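Local coordinates for protein pyridoxine 4-oxidase (Mesorhizobium loti, PDB 4HA6) that catalyses the oxidation of pyridoxine at its 4-hydroxymethyl group, using bound FAD, and belongs to the GMC oxidoreductase family, at residues A18-D23 with T499-Y504; P119-I124 with V493-E498; G139-H144 with A196-T201. One frame throughout, in Å; residues are numbered along the deposited sequence. Where two conformers were deposited one is given.

Contact 1 (A18-D23 with T499-Y504); sequences ARLSED and TFARQY
The Arg19 guanidinium has two neighbours at its edge: the carboxylate carbon of Glu22, in the guanidinium plane, and Arg502 CG, near that plane; Ala501 CB approaches it obliquely. Arg19 CB lies 3.8 Å from Ala501 CB, and bends at chi2 (-107°) and chi3 (32°) bring NH1 back to the same distance from that methyl. Its NH2 makes a salt bridge of 3.0 Å to Glu22 OE1, reaching that oxygen from above the carboxylate plane, while NE adds two weak bonds to the same group. NH1 instead pairs with Glu498, which also takes Arg502 NE; this shared anion probably offsets the repulsion between the two arginines, whose guanidinium planes stand 89° apart. Leu20 CD2 meets the Tyr504 ring obliquely, 3.5 Å from Tyr504 CD2, with the two side chains crossing at about a right angle. The Tyr504 hydroxyl is hydrogen-bonded to Ser26. The contact thus sets the end of helix 11-20 beside helix 490-506, with Leu20 and Tyr504 both reaching Ile4 of strand 4-7 in the parallel sheet, and Leu20 also Val28 of strand 28-31.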
loop_
_atom_site.group_PDB
_atom_site.type_symbol
_atom_site.label_atom_id
_atom_site.label_comp_id
_atom_site.label_asym_id
_atom_site.label_seq_id
_atom_site.Cartn_x
_atom_site.Cartn_y
_atom_site.Cartn_z
ATOM N N ALA A 18 -5.663 17.048 8.620
ATOM C CA ALA A 18 -5.557 17.249 10.062
ATOM C C ALA A 18 -4.296 18.037 10.432
ATOM O O ALA A 18 -4.383 19.075 11.098
ATOM C CB ALA A 18 -5.578 15.924 10.783
ATOM N N ARG A 19 -3.130 17.549 10.002
ATOM C CA ARG A 19 -1.863 18.094 10.494
ATOM C C ARG A 19 -1.569 19.526 10.021
ATOM O O ARG A 19 -1.151 20.369 10.820
ATOM C CB ARG A 19 -0.699 17.136 10.206
ATOM C CG ARG A 19 -0.770 15.837 11.058
ATOM C CD ARG A 19 0.265 15.789 12.175
ATOM N NE ARG A 19 0.555 17.112 12.688
ATOM C CZ ARG A 19 1.765 17.656 12.716
ATOM N NH1 ARG A 19 2.824 16.984 12.280
ATOM N NH2 ARG A 19 1.912 18.882 13.194
ATOM N N LEU A 20 -1.812 19.809 8.742
ATOM C CA LEU A 20 -1.594 21.152 8.214
ATOM C C LEU A 20 -2.509 22.168 8.905
ATOM O O LEU A 20 -2.071 23.256 9.256
ATOM C CB LEU A 20 -1.773 21.183 6.683
ATOM C CG LEU A 20 -0.797 20.278 5.927
ATOM C CD1 LEU A 20 -0.828 20.499 4.415
ATOM C CD2 LEU A 20 0.604 20.474 6.454
ATOM N N SER A 21 -3.760 21.794 9.148
ATOM C CA SER A 21 -4.724 22.722 9.739
ATOM C C SER A 21 -4.516 22.958 11.238
ATOM O O SER A 21 -5.215 23.779 11.842
ATOM C CB SER A 21 -6.151 22.253 9.477
ATOM O OG SER A 21 -6.381 21.012 10.107
ATOM N N GLU A 22 -3.565 22.244 11.841
ATOM C CA GLU A 22 -3.156 22.528 13.219
ATOM C C GLU A 22 -2.585 23.950 13.355
ATOM O O GLU A 22 -2.618 24.544 14.432
ATOM C CB GLU A 22 -2.169 21.465 13.710
ATOM C CG GLU A 22 -2.846 20.126 13.956
ATOM C CD GLU A 22 -1.882 19.047 14.408
ATOM O OE1 GLU A 22 -0.701 19.359 14.652
ATOM O OE2 GLU A 22 -2.314 17.882 14.515
ATOM N N ASP A 23 -2.077 24.484 12.250
ATOM C CA ASP A 23 -1.687 25.895 12.161
ATOM C C ASP A 23 -2.927 26.755 11.925
ATOM O O ASP A 23 -3.519 26.733 10.844
ATOM C CB ASP A 23 -0.679 26.091 11.018
ATOM C CG ASP A 23 -0.182 27.537 10.897
ATOM O OD1 ASP A 23 -0.531 28.385 11.752
ATOM O OD2 ASP A 23 0.575 27.813 9.940
ATOM N N THR A 499 6.187 13.204 7.657
ATOM C CA THR A 499 7.423 13.980 7.499
ATOM C C THR A 499 7.181 15.232 6.650
ATOM O O THR A 499 7.783 16.281 6.894
ATOM C CB THR A 499 8.727 13.171 7.087
ATOM O OG1 THR A 499 9.105 13.456 5.741
ATOM C CG2 THR A 499 8.618 11.676 7.322
ATOM N N PHE A 500 6.267 15.154 5.689
ATOM C CA PHE A 500 5.941 16.361 4.943
ATOM C C PHE A 500 5.199 17.383 5.808
ATOM O O PHE A 500 5.378 18.589 5.639
ATOM C CB PHE A 500 5.131 16.057 3.694
ATOM C CG PHE A 500 4.734 17.285 2.940
ATOM C CD1 PHE A 500 3.513 17.903 3.178
ATOM C CD2 PHE A 500 5.600 17.843 2.012
ATOM C CE1 PHE A 500 3.150 19.046 2.485
ATOM C CE2 PHE A 500 5.245 18.976 1.313
ATOM C CZ PHE A 500 4.018 19.583 1.552
ATOM N N ALA A 501 4.352 16.916 6.724
ATOM C CA ALA A 501 3.634 17.846 7.599
ATOM C C ALA A 501 4.636 18.576 8.479
ATOM O O ALA A 501 4.544 19.786 8.682
ATOM C CB ALA A 501 2.620 17.119 8.452
ATOM N N ARG A 502 5.606 17.827 8.988
ATOM C CA ARG A 502 6.644 18.400 9.833
ATOM C C ARG A 502 7.473 19.423 9.060
ATOM O O ARG A 502 7.837 20.469 9.597
ATOM C CB ARG A 502 7.524 17.291 10.412
ATOM C CG ARG A 502 6.752 16.331 11.320
ATOM C CD ARG A 502 7.618 15.199 11.875
ATOM N NE ARG A 502 6.997 14.658 13.079
ATOM C CZ ARG A 502 7.665 14.284 14.164
ATOM N NH1 ARG A 502 8.990 14.358 14.199
ATOM N NH2 ARG A 502 7.007 13.820 15.210
ATOM N N GLN A 503 7.734 19.144 7.788
ATOM C CA GLN A 503 8.524 20.030 6.936
ATOM C C GLN A 503 7.765 21.322 6.609
ATOM O O GLN A 503 8.349 22.405 6.551
ATOM C CB GLN A 503 8.923 19.268 5.668
ATOM C CG GLN A 503 9.052 20.085 4.395
ATOM C CD GLN A 503 9.159 19.189 3.166
ATOM O OE1 GLN A 503 9.696 18.085 3.236
ATOM N NE2 GLN A 503 8.627 19.651 2.050
ATOM N N TYR A 504 6.462 21.193 6.394
ATOM C CA TYR A 504 5.624 22.349 6.111
ATOM C C TYR A 504 5.540 23.305 7.310
ATOM O O TYR A 504 5.649 24.520 7.153
ATOM C CB TYR A 504 4.220 21.914 5.687
ATOM C CG TYR A 504 3.265 23.082 5.572
ATOM C CD1 TYR A 504 3.212 23.855 4.412
ATOM C CD2 TYR A 504 2.423 23.420 6.627
ATOM C CE1 TYR A 504 2.339 24.936 4.307
ATOM C CE2 TYR A 504 1.548 24.497 6.536
ATOM C CZ TYR A 504 1.508 25.250 5.378
ATOM O OH TYR A 504 0.630 26.317 5.306
#

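Contact 2 (P119-I124 with V493-E498); sequences PVFQAI and VLAIAE. With FAD (flavin-adenine dinucleotide), chain B.
In the FAD-binding domain, with its Rossmann-type parallel sheet, helix 490-506 runs beside the cofactor, and helix 114-124 crosses it on another side. Here the segment axes come within 9.4 Å at an angle of 101°, close to perpendicular, so the interface is compact and rests on a few side chains. Ala495 sits at the middle of it. Its CB meets the Phe121 ring obliquely at CE2, 3.6 Å away, and Val120 CG1 lies 4.1 Å from the same methyl, which thus takes both contacts. Val120 CG1, anti to its own backbone N (chi1 169°), also reaches the aliphatic part of Glu498, with CG at 3.6 Å. That CG is itself anti to the backbone N (chi1 177°), while the bend at chi2 (61°) turns the carboxylate aside, where OE1 forms salt bridges to Arg19 and Arg502. Val493 and Ala497 touch Ala12 of helix 11-20, and Val493 belongs to the FAD pocket: its CG1 packs 3.7 Å from FAD O5', on the chain that links the ribityl arm to the phosphate. One helix therefore serves both the cofactor and the perpendicular helix. Ile124 covers the turn in between, where its terminal CD1 lies against the backbone, 3.6 Å from Leu494 O and 3.9 Å from Glu498 CB.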
loop_
_atom_site.group_PDB
_atom_site.type_symbol
_atom_site.label_atom_id
_atom_site.label_comp_id
_atom_site.label_asym_id
_atom_site.label_seq_id
_atom_site.Cartn_x
_atom_site.Cartn_y
_atom_site.Cartn_z
ATOM N N PRO A 119 11.303 8.633 15.056
ATOM C CA PRO A 119 10.390 9.540 15.773
ATOM C C PRO A 119 9.107 9.832 14.992
ATOM O O PRO A 119 8.113 10.230 15.594
ATOM C CB PRO A 119 11.195 10.841 15.890
ATOM C CG PRO A 119 12.609 10.467 15.653
ATOM C CD PRO A 119 12.581 9.295 14.721
ATOM N N VAL A 120 9.139 9.670 13.668
ATOM C CA VAL A 120 7.941 9.905 12.851
ATOM C C VAL A 120 6.923 8.779 13.041
ATOM O O VAL A 120 5.746 9.043 13.315
ATOM C CB VAL A 120 8.289 10.107 11.349
ATOM C CG1 VAL A 120 7.033 10.071 10.472
ATOM C CG2 VAL A 120 9.053 11.422 11.142
ATOM N N PHE A 121 7.373 7.531 12.904
ATOM C CA PHE A 121 6.515 6.378 13.189
ATOM C C PHE A 121 5.940 6.499 14.610
ATOM O O PHE A 121 4.737 6.383 14.820
ATOM C CB PHE A 121 7.309 5.076 13.050
ATOM C CG PHE A 121 7.497 4.624 11.629
ATOM C CD1 PHE A 121 8.770 4.344 11.143
ATOM C CD2 PHE A 121 6.408 4.462 10.782
ATOM C CE1 PHE A 121 8.958 3.927 9.840
ATOM C CE2 PHE A 121 6.588 4.043 9.464
ATOM C CZ PHE A 121 7.873 3.775 8.999
ATOM N N GLN A 122 6.812 6.760 15.576
ATOM C CA GLN A 122 6.390 6.932 16.963
ATOM C C GLN A 122 5.317 8.007 17.158
ATOM O O GLN A 122 4.405 7.824 17.961
ATOM C CB GLN A 122 7.608 7.208 17.860
ATOM C CG GLN A 122 8.609 6.047 17.912
ATOM C CD GLN A 122 9.935 6.456 18.518
ATOM O OE1 GLN A 122 10.108 7.601 18.916
ATOM N NE2 GLN A 122 10.880 5.524 18.582
ATOM N N ALA A 123 5.426 9.132 16.447
ATOM C CA ALA A 123 4.396 10.175 16.534
ATOM C C ALA A 123 3.050 9.683 15.988
ATOM O O ALA A 123 1.978 10.144 16.411
ATOM C CB ALA A 123 4.831 11.433 15.796
ATOM N N ILE A 124 3.106 8.747 15.044
ATOM C CA ILE A 124 1.895 8.235 14.421
ATOM C C ILE A 124 1.203 7.190 15.303
ATOM O O ILE A 124 -0.032 7.149 15.399
ATOM C CB ILE A 124 2.220 7.641 13.045
ATOM C CG1 ILE A 124 2.359 8.765 12.013
ATOM C CG2 ILE A 124 1.152 6.638 12.620
ATOM C CD1 ILE A 124 3.142 8.378 10.773
ATOM N N VAL A 493 3.382 5.093 3.805
ATOM C CA VAL A 493 2.659 6.222 3.216
ATOM C C VAL A 493 2.360 7.243 4.315
ATOM O O VAL A 493 2.439 8.465 4.102
ATOM C CB VAL A 493 1.314 5.781 2.601
ATOM C CG1 VAL A 493 0.563 6.983 2.043
ATOM C CG2 VAL A 493 1.535 4.731 1.510
ATOM N N LEU A 494 2.010 6.746 5.497
ATOM C CA LEU A 494 1.687 7.632 6.606
ATOM C C LEU A 494 2.960 8.320 7.094
ATOM O O LEU A 494 2.963 9.525 7.354
ATOM C CB LEU A 494 0.966 6.868 7.727
ATOM C CG LEU A 494 -0.403 6.252 7.384
ATOM C CD1 LEU A 494 -0.865 5.366 8.537
ATOM C CD2 LEU A 494 -1.460 7.299 7.077
ATOM N N ALA A 495 4.058 7.575 7.170
ATOM C CA ALA A 495 5.346 8.202 7.501
ATOM C C ALA A 495 5.723 9.288 6.481
ATOM O O ALA A 495 6.179 10.361 6.858
ATOM C CB ALA A 495 6.442 7.164 7.631
ATOM N N ILE A 496 5.499 9.030 5.197
ATOM C CA ILE A 496 5.732 10.054 4.180
ATOM C C ILE A 496 4.902 11.302 4.442
ATOM O O ILE A 496 5.382 12.440 4.308
ATOM C CB ILE A 496 5.410 9.532 2.752
ATOM C CG1 ILE A 496 6.435 8.489 2.333
ATOM C CG2 ILE A 496 5.429 10.685 1.717
ATOM C CD1 ILE A 496 6.099 7.818 1.022
ATOM N N ALA A 497 3.644 11.108 4.799
ATOM C CA ALA A 497 2.779 12.264 4.992
ATOM C C ALA A 497 3.211 13.045 6.244
ATOM O O ALA A 497 3.316 14.280 6.209
ATOM C CB ALA A 497 1.334 11.845 5.069
ATOM N N GLU A 498 3.480 12.326 7.339
ATOM C CA GLU A 498 3.902 12.991 8.569
ATOM C C GLU A 498 5.209 13.765 8.374
ATOM O O GLU A 498 5.327 14.893 8.864
ATOM C CB GLU A 498 4.021 12.011 9.740
ATOM C CG GLU A 498 4.537 12.628 11.057
ATOM C CD GLU A 498 3.649 13.746 11.620
ATOM O OE1 GLU A 498 4.162 14.566 12.413
ATOM O OE2 GLU A 498 2.443 13.812 11.295
HETATM P PA FAD B . -5.150 6.366 -1.154
HETATM O O1A FAD B . -5.307 6.035 0.324
HETATM O O2A FAD B . -5.604 5.356 -2.170
HETATM O O5B FAD B . -5.919 7.768 -1.404
HETATM C C5B FAD B . -6.210 8.312 -2.687
HETATM C C4B FAD B . -7.441 9.184 -2.480
HETATM O O4B FAD B . -7.504 10.252 -3.431
HETATM C C3B FAD B . -8.716 8.370 -2.651
HETATM O O3B FAD B . -9.576 8.722 -1.555
HETATM C C2B FAD B . -9.296 8.830 -3.986
HETATM O O2B FAD B . -10.732 8.751 -3.995
HETATM C C1B FAD B . -8.786 10.265 -4.088
HETATM N N9A FAD B . -8.570 10.768 -5.477
HETATM C C8A FAD B . -7.984 10.105 -6.497
HETATM N N7A FAD B . -7.940 10.888 -7.609
HETATM C C5A FAD B . -8.500 12.083 -7.309
HETATM C C6A FAD B . -8.764 13.358 -8.028
HETATM N N6A FAD B . -8.401 13.520 -9.340
HETATM N N1A FAD B . -9.375 14.359 -7.332
HETATM C C2A FAD B . -9.726 14.218 -6.037
HETATM N N3A FAD B . -9.506 13.084 -5.334
HETATM C C4A FAD B . -8.907 11.997 -5.900
HETATM N N1 FAD B . -1.557 -1.486 3.310
HETATM C C2 FAD B . -1.075 -1.928 4.486
HETATM O O2 FAD B . -0.042 -1.393 4.947
HETATM N N3 FAD B . -1.645 -2.941 5.168
HETATM C C4 FAD B . -2.750 -3.568 4.730
HETATM O O4 FAD B . -3.263 -4.522 5.371
HETATM C C4X FAD B . -3.339 -3.136 3.442
HETATM N N5 FAD B . -4.437 -3.722 2.920
HETATM C C5X FAD B . -4.967 -3.293 1.747
HETATM C C6 FAD B . -6.107 -3.898 1.223
HETATM C C7 FAD B . -6.655 -3.453 0.024
HETATM C C7M FAD B . -7.891 -4.118 -0.528
HETATM C C8 FAD B . -6.020 -2.319 -0.705
HETATM C C8M FAD B . -6.612 -1.845 -2.006
HETATM C C9 FAD B . -4.881 -1.704 -0.189
HETATM C C9A FAD B . -4.334 -2.163 1.010
HETATM N N10 FAD B . -3.183 -1.553 1.538
HETATM C C10 FAD B . -2.662 -2.022 2.752
HETATM C "C1'" FAD B . -2.537 -0.447 0.820
HETATM C "C2'" FAD B . -2.793 0.907 1.462
HETATM O "O2'" FAD B . -4.185 1.041 1.793
HETATM C "C3'" FAD B . -2.379 1.968 0.441
HETATM O "O3'" FAD B . -1.039 1.681 0.007
HETATM C "C4'" FAD B . -2.449 3.366 1.030
HETATM O "O4'" FAD B . -3.790 3.583 1.505
HETATM C "C5'" FAD B . -2.056 4.429 -0.002
HETATM O "O5'" FAD B . -2.548 5.689 0.448
HETATM P P FAD B . -2.418 6.974 -0.498
HETATM O O1P FAD B . -2.642 8.248 0.307
HETATM O O2P FAD B . -1.173 6.847 -1.352
HETATM O O3P FAD B . -3.639 6.759 -1.516
#

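Contact 3 (G139-H144 with A196-T201); sequences GPLPIH and ADAWLT
Trp199 leaves its backbone at CB with CG anti to the carbonyl carbon (chi1 -79°), and a chi2 of -84° turns the indole plane roughly perpendicular to the plane of CA, CB and CG. Along the ring from there, NE1 is the first atom to meet the other segment, with Pro140 CG 3.4 Å from it. CE2 and CZ2 lie under the same methylene, which rides 3.0 Å above the ring plane and is displaced toward the rim. Pro140 CB lies over this face too, placed for a CH-pi interaction with the five-membered ring, 4.3 Å from its centroid. At the tip, CH2 comes to 4.0 Å from Leu141 CG, which approaches obliquely.

The partner segment includes strand 141-142, which forms a two-stranded parallel sheet with strand 125-126, while Trp199 stands near the end of the short helix 195-199. After it the chain turns through an inverse gamma turn centred on Leu200, and Thr201 then N-caps the next helix, its OG1 bonded to Val204 N. Asp197, one residue ahead of Ala198, is hydrogen-bonded to Trp43 NE1 and to the hydroxyl of the modified cysteine at position 86.

Beside the indole, Ala198 CB packs 3.4 Å from Pro140 O. A water donates to that same carbonyl and to Ala198 O, at 3.1 Å from Pro140 O, and so bridges the two backbones. The indole also touches Leu15 and Ala18 of helix 11-20, which places it between the strand and the helix that begins with the FAD-binding Ser11 and Ala12. Leu494 of helix 490-506 and Ile124 of helix 114-124 each touch both Leu141 and Trp199.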
loop_
_atom_site.group_PDB
_atom_site.type_symbol
_atom_site.label_atom_id
_atom_site.label_comp_id
_atom_site.label_asym_id
_atom_site.label_seq_id
_atom_site.Cartn_x
_atom_site.Cartn_y
_atom_site.Cartn_z
ATOM N N GLY A 139 -0.101 8.166 20.043
ATOM C CA GLY A 139 -0.325 8.714 18.713
ATOM C C GLY A 139 -1.748 8.446 18.262
ATOM O O GLY A 139 -2.488 7.693 18.910
ATOM N N PRO A 140 -2.143 9.049 17.140
ATOM C CA PRO A 140 -3.547 8.975 16.713
ATOM C C PRO A 140 -3.986 7.600 16.164
ATOM O O PRO A 140 -5.188 7.307 16.179
ATOM C CB PRO A 140 -3.632 10.048 15.620
ATOM C CG PRO A 140 -2.243 10.190 15.104
ATOM C CD PRO A 140 -1.332 9.926 16.278
ATOM N N LEU A 141 -3.037 6.786 15.696
ATOM C CA LEU A 141 -3.335 5.501 15.058
ATOM C C LEU A 141 -3.100 4.354 16.028
ATOM O O LEU A 141 -1.943 4.047 16.341
ATOM C CB LEU A 141 -2.398 5.272 13.854
ATOM C CG LEU A 141 -2.890 4.659 12.535
ATOM C CD1 LEU A 141 -1.792 3.841 11.840
ATOM C CD2 LEU A 141 -4.179 3.869 12.674
ATOM N N PRO A 142 -4.184 3.701 16.490
ATOM C CA PRO A 142 -4.025 2.529 17.359
ATOM C C PRO A 142 -3.316 1.398 16.625
ATOM O O PRO A 142 -3.655 1.088 15.476
ATOM C CB PRO A 142 -5.470 2.109 17.659
ATOM C CG PRO A 142 -6.280 3.341 17.440
ATOM C CD PRO A 142 -5.601 4.071 16.311
ATOM N N ILE A 143 -2.327 0.798 17.277
ATOM C CA ILE A 143 -1.712 -0.421 16.771
ATOM C C ILE A 143 -2.051 -1.547 17.749
ATOM O O ILE A 143 -1.733 -1.463 18.941
ATOM C CB ILE A 143 -0.166 -0.309 16.651
ATOM C CG1 ILE A 143 0.269 1.052 16.084
ATOM C CG2 ILE A 143 0.400 -1.501 15.844
ATOM C CD1 ILE A 143 -0.426 1.451 14.767
ATOM N N HIS A 144 -2.688 -2.601 17.252
ATOM C CA HIS A 144 -3.102 -3.711 18.113
ATOM C C HIS A 144 -2.196 -4.915 17.889
ATOM O O HIS A 144 -1.877 -5.254 16.743
ATOM C CB HIS A 144 -4.566 -4.057 17.807
ATOM C CG HIS A 144 -5.080 -5.284 18.498
ATOM N ND1 HIS A 144 -4.834 -5.561 19.827
ATOM C CD2 HIS A 144 -5.861 -6.295 18.041
ATOM C CE1 HIS A 144 -5.431 -6.694 20.156
ATOM N NE2 HIS A 144 -6.062 -7.159 19.091
ATOM N N ALA A 196 -8.870 8.227 8.161
ATOM C CA ALA A 196 -9.932 9.219 8.343
ATOM C C ALA A 196 -10.465 9.206 9.780
ATOM O O ALA A 196 -10.758 10.266 10.361
ATOM C CB ALA A 196 -11.057 8.984 7.337
ATOM N N ASP A 197 -10.595 8.007 10.345
ATOM C CA ASP A 197 -10.992 7.854 11.744
ATOM C C ASP A 197 -9.939 8.485 12.672
ATOM O O ASP A 197 -10.251 9.217 13.614
ATOM C CB ASP A 197 -11.130 6.360 12.091
ATOM C CG ASP A 197 -12.303 5.693 11.390
ATOM O OD1 ASP A 197 -13.285 6.396 11.054
ATOM O OD2 ASP A 197 -12.249 4.455 11.189
ATOM N N ALA A 198 -8.678 8.186 12.403
ATOM C CA ALA A 198 -7.602 8.606 13.299
ATOM C C ALA A 198 -7.331 10.110 13.220
ATOM O O ALA A 198 -7.081 10.751 14.233
ATOM C CB ALA A 198 -6.329 7.808 12.990
ATOM N N TRP A 199 -7.364 10.677 12.019
ATOM C CA TRP A 199 -6.945 12.066 11.878
ATOM C C TRP A 199 -8.085 13.043 11.668
ATOM O O TRP A 199 -8.049 14.156 12.205
ATOM C CB TRP A 199 -5.893 12.219 10.779
ATOM C CG TRP A 199 -4.526 11.813 11.232
ATOM C CD1 TRP A 199 -3.607 12.583 11.909
ATOM C CD2 TRP A 199 -3.915 10.537 11.035
ATOM N NE1 TRP A 199 -2.462 11.843 12.144
ATOM C CE2 TRP A 199 -2.632 10.584 11.623
ATOM C CE3 TRP A 199 -4.337 9.348 10.432
ATOM C CZ2 TRP A 199 -1.771 9.482 11.625
ATOM C CZ3 TRP A 199 -3.472 8.262 10.417
ATOM C CH2 TRP A 199 -2.206 8.338 11.005
ATOM N N LEU A 200 -9.085 12.639 10.886
ATOM C CA LEU A 200 -10.249 13.495 10.653
ATOM C C LEU A 200 -11.320 13.266 11.729
ATOM O O LEU A 200 -12.425 12.818 11.435
ATOM C CB LEU A 200 -10.800 13.287 9.237
ATOM C CG LEU A 200 -9.810 13.755 8.167
ATOM C CD1 LEU A 200 -10.267 13.414 6.750
ATOM C CD2 LEU A 200 -9.591 15.249 8.309
ATOM N N THR A 201 -10.966 13.561 12.979
ATOM C CA THR A 201 -11.887 13.441 14.112
ATOM C C THR A 201 -12.938 14.554 14.045
ATOM O O THR A 201 -12.827 15.470 13.217
ATOM C CB THR A 201 -11.128 13.567 15.447
ATOM O OG1 THR A 201 -10.669 14.914 15.617
ATOM C CG2 THR A 201 -9.922 12.638 15.468
HETATM O O HOH W 1 -7.313 9.429 16.958
#

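How the contacts relate
From the N terminus, the chain first passes the end of helix 11-20, whose partner in contact 1 comes only with helix 490-506, closing the longest loop. Within that loop lies contact 2, opened by helix 114-124 and closed by the preceding turns of the same C-terminal helix, which is thereby tied both to helix 11-20 beside the parallel sheet and to helix 114-124. Contact 3 joins 139-144 to 196-201 over a much shorter span and sits within both, so the three nest and none crosses. Thr499 CG2 packs on Val120 CG2 between contacts 1 and 2, Ala18 CB on Trp199 O between contacts 1 and 3, and a probable hydrogen bond from Leu141 N to Ile124 O leads from helix 114-124 into the small sheet of contact 3.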